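Local coordinates for protein beta-glucosidase (Chaetomella raphigera, PDB 6JXG) that probably hydrolyses terminal, non-reducing beta-D-glucosyl residues with release of beta-D-glucose, as a secreted family 3 glycoside hydrolase of cellulose degradation, at residues K19-G31 with A277-L289. Sequence-based numbering, arbitrary orientation.
Sequences KLSNTDKASIVTG and AQSRLDDMVTRIL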
ATOM      1  N   LYS A  19      14.565  19.320 -30.555  1.00 19.29           N
ATOM      2  CA  LYS A  19      14.776  20.742 -30.342  1.00 21.25           C
ATOM      3  C   LYS A  19      15.706  21.093 -29.204  1.00 19.83           C
ATOM      4  O   LYS A  19      15.887  22.258 -28.928  1.00 17.81           O
ATOM      5  CB  LYS A  19      13.468  21.401 -30.095  1.00 22.31           C
ATOM      6  CG  LYS A  19      12.559  21.077 -31.245  1.00 26.52           C
ATOM      7  CD  LYS A  19      11.584  22.157 -31.498  1.00 32.60           C
ATOM      8  CE  LYS A  19      10.527  22.207 -30.468  1.00 34.94           C
ATOM      9  NZ  LYS A  19      10.040  23.629 -30.501  1.00 39.54           N
ATOM     10  N   LEU A  20      16.239  20.100 -28.518  1.00 17.28           N
ATOM     11  CA  LEU A  20      16.956  20.346 -27.263  1.00 17.10           C
ATOM     12  C   LEU A  20      18.438  20.350 -27.386  1.00 17.25           C
ATOM     13  O   LEU A  20      19.007  19.555 -28.112  1.00 17.19           O
ATOM     14  CB  LEU A  20      16.571  19.274 -26.237  1.00 17.96           C
ATOM     15  CG  LEU A  20      15.130  19.196 -25.830  1.00 17.06           C
ATOM     16  CD1 LEU A  20      14.921  18.177 -24.737  1.00 17.00           C
ATOM     17  CD2 LEU A  20      14.619  20.578 -25.379  1.00 17.67           C
ATOM     18  N   SER A  21      19.097  21.233 -26.642  1.00 16.24           N
ATOM     19  CA  SER A  21      20.541  21.131 -26.499  1.00 15.47           C
ATOM     20  C   SER A  21      20.909  20.084 -25.473  1.00 17.28           C
ATOM     21  O   SER A  21      20.073  19.622 -24.744  1.00 14.97           O
ATOM     22  CB  SER A  21      21.082  22.445 -26.048  1.00 16.05           C
ATOM     23  OG  SER A  21      20.692  22.646 -24.689  1.00 15.52           O
ATOM     24  N   ASN A  22      22.196  19.766 -25.373  1.00 17.41           N
ATOM     25  CA  ASN A  22      22.633  18.843 -24.333  1.00 18.07           C
ATOM     26  C   ASN A  22      22.499  19.441 -22.959  1.00 17.14           C
ATOM     27  O   ASN A  22      22.142  18.743 -22.029  1.00 15.23           O
ATOM     28  CB  ASN A  22      24.067  18.375 -24.556  1.00 19.45           C
ATOM     29  CG  ASN A  22      24.127  16.994 -25.130  1.00 20.79           C
ATOM     30  OD1 ASN A  22      23.127  16.437 -25.616  1.00 22.62           O
ATOM     31  ND2 ASN A  22      25.288  16.431 -25.078  1.00 18.29           N
ATOM     32  N   THR A  23      22.701  20.745 -22.818  1.00 16.45           N
ATOM     33  CA  THR A  23      22.430  21.353 -21.532  1.00 15.95           C
ATOM     34  C   THR A  23      20.929  21.316 -21.202  1.00 17.14           C
ATOM     35  O   THR A  23      20.564  21.123 -20.025  1.00 15.26           O
ATOM     36  CB  THR A  23      23.058  22.765 -21.363  1.00 18.02           C
ATOM     37  OG1 THR A  23      22.385  23.659 -22.215  1.00 22.87           O
ATOM     38  CG2 THR A  23      24.522  22.810 -21.739  1.00 17.26           C
ATOM     39  N   ASP A  24      20.046  21.500 -22.189  1.00 15.78           N
ATOM     40  CA  ASP A  24      18.580  21.309 -21.928  1.00 16.75           C
ATOM     41  C   ASP A  24      18.293  19.880 -21.409  1.00 15.11           C
ATOM     42  O   ASP A  24      17.589  19.678 -20.413  1.00 15.10           O
ATOM     43  CB  ASP A  24      17.718  21.495 -23.148  1.00 17.48           C
ATOM     44  CG  ASP A  24      17.785  22.911 -23.776  1.00 22.16           C
ATOM     45  OD1 ASP A  24      17.975  23.885 -23.051  1.00 23.13           O
ATOM     46  OD2 ASP A  24      17.667  22.986 -25.025  1.00 21.56           O
ATOM     47  N   LYS A  25      18.868  18.908 -22.110  1.00 13.93           N
ATOM     48  CA  LYS A  25      18.702  17.458 -21.787  1.00 14.13           C
ATOM     49  C   LYS A  25      19.193  17.159 -20.388  1.00 13.08           C
ATOM     50  O   LYS A  25      18.490  16.537 -19.607  1.00 14.60           O
ATOM     51  CB  LYS A  25      19.430  16.600 -22.814  1.00 13.61           C
ATOM     52  CG  LYS A  25      18.763  16.698 -24.181  1.00 15.41           C
ATOM     53  CD  LYS A  25      19.537  15.944 -25.251  1.00 15.34           C
ATOM     54  CE  LYS A  25      18.946  16.286 -26.586  1.00 15.80           C
ATOM     55  NZ  LYS A  25      19.583  15.445 -27.567  1.00 15.53           N
ATOM     56  N   ALA A  26      20.375  17.650 -20.062  1.00 12.17           N
ATOM     57  CA  ALA A  26      20.911  17.467 -18.712  1.00 13.17           C
ATOM     58  C   ALA A  26      20.008  18.054 -17.642  1.00 12.00           C
ATOM     59  O   ALA A  26      19.844  17.486 -16.578  1.00 13.24           O
ATOM     60  CB  ALA A  26      22.345  18.001 -18.610  1.00 13.02           C
ATOM     61  N   SER A  27      19.360  19.159 -17.916  1.00 13.25           N
ATOM     62  CA  SER A  27      18.559  19.832 -16.886  1.00 13.30           C
ATOM     63  C   SER A  27      17.229  19.088 -16.678  1.00 13.18           C
ATOM     64  O   SER A  27      16.642  19.246 -15.608  1.00 14.07           O
ATOM     65  CB  SER A  27      18.315  21.332 -17.230  1.00 14.47           C
ATOM     66  OG  SER A  27      17.417  21.440 -18.347  1.00 15.81           O
ATOM     67  N   ILE A  28      16.807  18.289 -17.673  1.00 12.59           N
ATOM     68  CA  ILE A  28      15.611  17.491 -17.581  1.00 12.89           C
ATOM     69  C   ILE A  28      15.816  16.215 -16.722  1.00 13.06           C
ATOM     70  O   ILE A  28      14.902  15.758 -16.063  1.00 13.25           O
ATOM     71  CB  ILE A  28      15.075  17.111 -18.968  1.00 13.11           C
ATOM     72  CG1 ILE A  28      14.511  18.350 -19.654  1.00 12.30           C
ATOM     73  CG2 ILE A  28      13.889  16.155 -18.932  1.00 12.87           C
ATOM     74  CD1 ILE A  28      14.171  18.178 -21.149  1.00 12.58           C
ATOM     75  N   VAL A  29      17.062  15.751 -16.628  1.00 12.39           N
ATOM     76  CA  VAL A  29      17.350  14.506 -15.983  1.00 13.87           C
ATOM     77  C   VAL A  29      17.974  14.723 -14.597  1.00 11.96           C
ATOM     78  O   VAL A  29      18.142  13.774 -13.800  1.00 11.96           O
ATOM     79  CB  VAL A  29      18.274  13.853 -17.051  1.00 14.92           C
ATOM     80  CG1 VAL A  29      19.670  13.681 -16.649  1.00 16.05           C
ATOM     81  CG2 VAL A  29      17.564  13.023 -18.135  1.00 14.79           C
ATOM     82  N   THR A  30      18.301  15.959 -14.262  1.00 11.39           N
ATOM     83  CA  THR A  30      19.059  16.259 -13.073  1.00 11.30           C
ATOM     84  C   THR A  30      18.264  17.194 -12.205  1.00 11.60           C
ATOM     85  O   THR A  30      17.942  18.302 -12.578  1.00 10.36           O
ATOM     86  CB  THR A  30      20.416  16.930 -13.375  1.00 12.10           C
ATOM     87  OG1 THR A  30      21.075  16.236 -14.421  1.00 12.11           O
ATOM     88  CG2 THR A  30      21.295  17.025 -12.116  1.00 13.52           C
ATOM     89  N   GLY A  31      17.904  16.690 -11.020  1.00 11.78           N
ATOM     90  CA  GLY A  31      17.197  17.485 -10.058  1.00 11.58           C
ATOM     91  C   GLY A  31      17.934  18.779  -9.760  1.00 12.11           C
ATOM     92  O   GLY A  31      19.183  18.813  -9.761  1.00 11.92           O
ATOM     93  N   ALA A 277      27.017   6.863 -23.372  1.00 15.94           N
ATOM     94  CA  ALA A 277      26.591   7.194 -24.699  1.00 15.94           C
ATOM     95  C   ALA A 277      25.579   8.326 -24.737  1.00 16.73           C
ATOM     96  O   ALA A 277      24.682   8.409 -23.901  1.00 13.75           O
ATOM     97  CB  ALA A 277      25.992   6.000 -25.339  1.00 17.82           C
ATOM     98  N   GLN A 278      25.760   9.227 -25.688  1.00 15.13           N
ATOM     99  CA  GLN A 278      24.718  10.225 -25.990  1.00 16.79           C
ATOM    100  C   GLN A 278      23.344   9.590 -26.088  1.00 15.55           C
ATOM    101  O   GLN A 278      22.393  10.176 -25.603  1.00 14.81           O
ATOM    102  CB  GLN A 278      24.999  10.912 -27.334  1.00 18.01           C
ATOM    103  CG  GLN A 278      23.955  11.987 -27.761  1.00 18.55           C
ATOM    104  CD  GLN A 278      23.986  13.171 -26.823  1.00 18.79           C
ATOM    105  OE1 GLN A 278      25.053  13.582 -26.394  1.00 18.88           O
ATOM    106  NE2 GLN A 278      22.820  13.678 -26.438  1.00 18.04           N
ATOM    107  N   SER A 279      23.245   8.411 -26.712  1.00 14.59           N
ATOM    108  CA  SER A 279      21.985   7.723 -26.862  1.00 15.15           C
ATOM    109  C   SER A 279      21.289   7.423 -25.498  1.00 14.68           C
ATOM    110  O   SER A 279      20.027   7.356 -25.410  1.00 15.43           O
ATOM    111  CB  SER A 279      22.189   6.433 -27.628  1.00 15.45           C
ATOM    112  OG  SER A 279      22.998   5.557 -26.854  1.00 15.10           O
ATOM    113  N   ARG A 280      22.096   7.270 -24.465  1.00 14.53           N
ATOM    114  CA  ARG A 280      21.574   6.956 -23.131  1.00 14.03           C
ATOM    115  C   ARG A 280      20.875   8.193 -22.571  1.00 14.05           C
ATOM    116  O   ARG A 280      19.714   8.136 -22.112  1.00 13.10           O
ATOM    117  CB  ARG A 280      22.674   6.406 -22.194  1.00 12.82           C
ATOM    118  CG  ARG A 280      22.153   5.995 -20.759  1.00 12.16           C
ATOM    119  CD  ARG A 280      21.322   4.705 -20.754  1.00 11.47           C
ATOM    120  NE  ARG A 280      19.917   4.984 -20.867  1.00 11.47           N
ATOM    121  CZ  ARG A 280      19.189   5.518 -19.864  1.00 11.90           C
ATOM    122  NH1 ARG A 280      19.716   5.696 -18.670  1.00 11.61           N
ATOM    123  NH2 ARG A 280      17.921   5.809 -20.054  1.00 12.55           N
ATOM    124  N   LEU A 281      21.535   9.331 -22.654  1.00 14.63           N
ATOM    125  CA  LEU A 281      20.832  10.601 -22.234  1.00 14.81           C
ATOM    126  C   LEU A 281      19.564  10.918 -23.075  1.00 15.13           C
ATOM    127  O   LEU A 281      18.511  11.329 -22.559  1.00 12.30           O
ATOM    128  CB  LEU A 281      21.790  11.808 -22.271  1.00 15.88           C
ATOM    129  CG  LEU A 281      21.277  13.229 -22.065  1.00 15.53           C
ATOM    130  CD1 LEU A 281      20.591  13.378 -20.710  1.00 15.40           C
ATOM    131  CD2 LEU A 281      22.433  14.199 -22.171  1.00 17.20           C
ATOM    132  N   ASP A 282      19.661  10.701 -24.378  1.00 14.27           N
ATOM    133  CA  ASP A 282      18.547  10.887 -25.271  1.00 14.03           C
ATOM    134  C   ASP A 282      17.405   9.975 -24.850  1.00 13.96           C
ATOM    135  O   ASP A 282      16.244  10.409 -24.858  1.00 13.07           O
ATOM    136  CB  ASP A 282      18.933  10.589 -26.719  1.00 15.38           C
ATOM    137  CG  ASP A 282      19.864  11.670 -27.319  1.00 19.46           C
ATOM    138  OD1 ASP A 282      20.079  12.729 -26.703  1.00 18.52           O
ATOM    139  OD2 ASP A 282      20.350  11.471 -28.465  1.00 17.80           O
ATOM    140  N   ASP A 283      17.725   8.749 -24.461  1.00 12.13           N
ATOM    141  CA  ASP A 283      16.720   7.779 -24.072  1.00 13.32           C
ATOM    142  C   ASP A 283      16.049   8.244 -22.774  1.00 12.61           C
ATOM    143  O   ASP A 283      14.849   8.205 -22.655  1.00 12.94           O
ATOM    144  CB  ASP A 283      17.335   6.405 -23.887  1.00 14.35           C
ATOM    145  CG  ASP A 283      16.313   5.370 -23.534  1.00 16.86           C
ATOM    146  OD1 ASP A 283      15.547   4.984 -24.424  1.00 17.47           O
ATOM    147  OD2 ASP A 283      16.236   4.999 -22.371  1.00 13.90           O
ATOM    148  N   MET A 284      16.824   8.774 -21.850  1.00 12.76           N
ATOM    149  CA  MET A 284      16.296   9.273 -20.565  1.00 10.73           C
ATOM    150  C   MET A 284      15.266  10.359 -20.783  1.00 11.41           C
ATOM    151  O   MET A 284      14.178  10.329 -20.252  1.00 11.06           O
ATOM    152  CB  MET A 284      17.415   9.885 -19.740  1.00 11.24           C
ATOM    153  CG  MET A 284      18.449   8.985 -19.158  1.00 11.66           C
ATOM    154  SD  MET A 284      19.690  10.090 -18.363  1.00 13.22           S
ATOM    155  CE  MET A 284      21.043   9.061 -17.986  1.00 12.22           C
ATOM    156  N   VAL A 285      15.615  11.340 -21.598  1.00 11.97           N
ATOM    157  CA  VAL A 285      14.725  12.447 -21.924  1.00 12.42           C
ATOM    158  C   VAL A 285      13.515  12.054 -22.684  1.00 12.57           C
ATOM    159  O   VAL A 285      12.422  12.569 -22.415  1.00 13.73           O
ATOM    160  CB  VAL A 285      15.500  13.555 -22.664  1.00 12.98           C
ATOM    161  CG1 VAL A 285      14.556  14.720 -22.961  1.00 12.68           C
ATOM    162  CG2 VAL A 285      16.602  14.065 -21.753  1.00 13.72           C
ATOM    163  N   THR A 286      13.673  11.146 -23.664  1.00 11.98           N
ATOM    164  CA  THR A 286      12.564  10.661 -24.399  1.00 12.10           C
ATOM    165  C   THR A 286      11.518  10.034 -23.462  1.00 10.77           C
ATOM    166  O   THR A 286      10.342  10.287 -23.614  1.00 10.08           O
ATOM    167  CB  THR A 286      12.962   9.635 -25.475  1.00 13.12           C
ATOM    168  OG1 THR A 286      13.949  10.187 -26.377  1.00 12.42           O
ATOM    169  CG2 THR A 286      11.775   9.222 -26.254  1.00 14.70           C
ATOM    170  N   ARG A 287      11.998   9.287 -22.480  1.00 11.25           N
ATOM    171  CA  ARG A 287      11.124   8.597 -21.545  1.00 10.79           C
ATOM    172  C   ARG A 287      10.359   9.594 -20.630  1.00 10.55           C
ATOM    173  O   ARG A 287       9.144   9.488 -20.439  1.00 11.00           O
ATOM    174  CB  ARG A 287      11.921   7.621 -20.716  1.00 10.37           C
ATOM    175  CG  ARG A 287      12.388   6.364 -21.472  1.00 12.79           C
ATOM    176  CD  ARG A 287      13.351   5.515 -20.672  1.00 12.40           C
ATOM    177  NE  ARG A 287      13.611   4.254 -21.349  1.00 13.06           N
ATOM    178  CZ  ARG A 287      12.778   3.210 -21.438  1.00 14.41           C
ATOM    179  NH1 ARG A 287      11.633   3.197 -20.793  1.00 15.19           N
ATOM    180  NH2 ARG A 287      13.154   2.154 -22.165  1.00 15.69           N
ATOM    181  N   ILE A 288      11.085  10.538 -20.040  1.00 10.28           N
ATOM    182  CA  ILE A 288      10.528  11.563 -19.151  1.00  9.37           C
ATOM    183  C   ILE A 288       9.442  12.378 -19.878  1.00 10.31           C
ATOM    184  O   ILE A 288       8.311  12.518 -19.391  1.00  9.48           O
ATOM    185  CB  ILE A 288      11.624  12.526 -18.643  1.00  9.51           C
ATOM    186  CG1 ILE A 288      12.651  11.749 -17.819  1.00  9.55           C
ATOM    187  CG2 ILE A 288      11.008  13.640 -17.778  1.00 10.19           C
ATOM    188  CD1 ILE A 288      14.000  12.382 -17.617  1.00  9.75           C
ATOM    189  N   LEU A 289       9.777  12.794 -21.099  1.00 10.86           N
ATOM    190  CA  LEU A 289       8.825  13.562 -21.925  1.00 11.16           C
ATOM    191  C   LEU A 289       7.653  12.661 -22.352  1.00 11.76           C
ATOM    192  O   LEU A 289       6.518  13.111 -22.409  1.00 12.51           O
ATOM    193  CB  LEU A 289       9.538  14.198 -23.161  1.00 11.22           C
ATOM    194  CG  LEU A 289      10.620  15.241 -22.813  1.00 12.60           C
ATOM    195  CD1 LEU A 289      11.148  15.785 -24.129  1.00 14.50           C
ATOM    196  CD2 LEU A 289      10.103  16.407 -21.957  1.00 14.15           C
TER
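K25 and V29 of helix 22-29 enter helix 278-289 as knobs into holes, and L281 returns the packing from the other side. The helix axes cross at 59°. The second helix belongs to the TIM-barrel-like N-terminal domain of this family 3 enzyme. K25 fills the hole made by Q278, L281, D282 and V285. Its CB lies 3.9 Å from L281 CD2. CG passes V285 CG2, and CD and CE run on beside D282 OD1. The chain is extended beyond CG (chi2 175°), which carries NZ to D282 OD1 for a salt bridge of 2.9 Å. At that oxygen, K25 NZ and Q278 NE2 arrive from opposite faces of the carboxylate. The amides of N22 and Q278 are nearly coplanar, 19° apart, and pair through two hydrogen bonds. N22 ND2 gives to Q278 OE1 at 3.1 Å, and Q278 NE2 gives to N22 OD1 at 2.9 Å. Each acceptor uses an in-plane lone pair. A leucine in place of Q278 would probably leave the N22 amide without its mate and D282 OD1 with one donor fewer. L17 of helix 7-17 also touches K25 and V285, while I271 of helix 265-272 covers L281. At the apolar end, V29 CG2 reaches I288 CD1 and presses on M284, 3.5 Å from CB and 3.6 Å from SD.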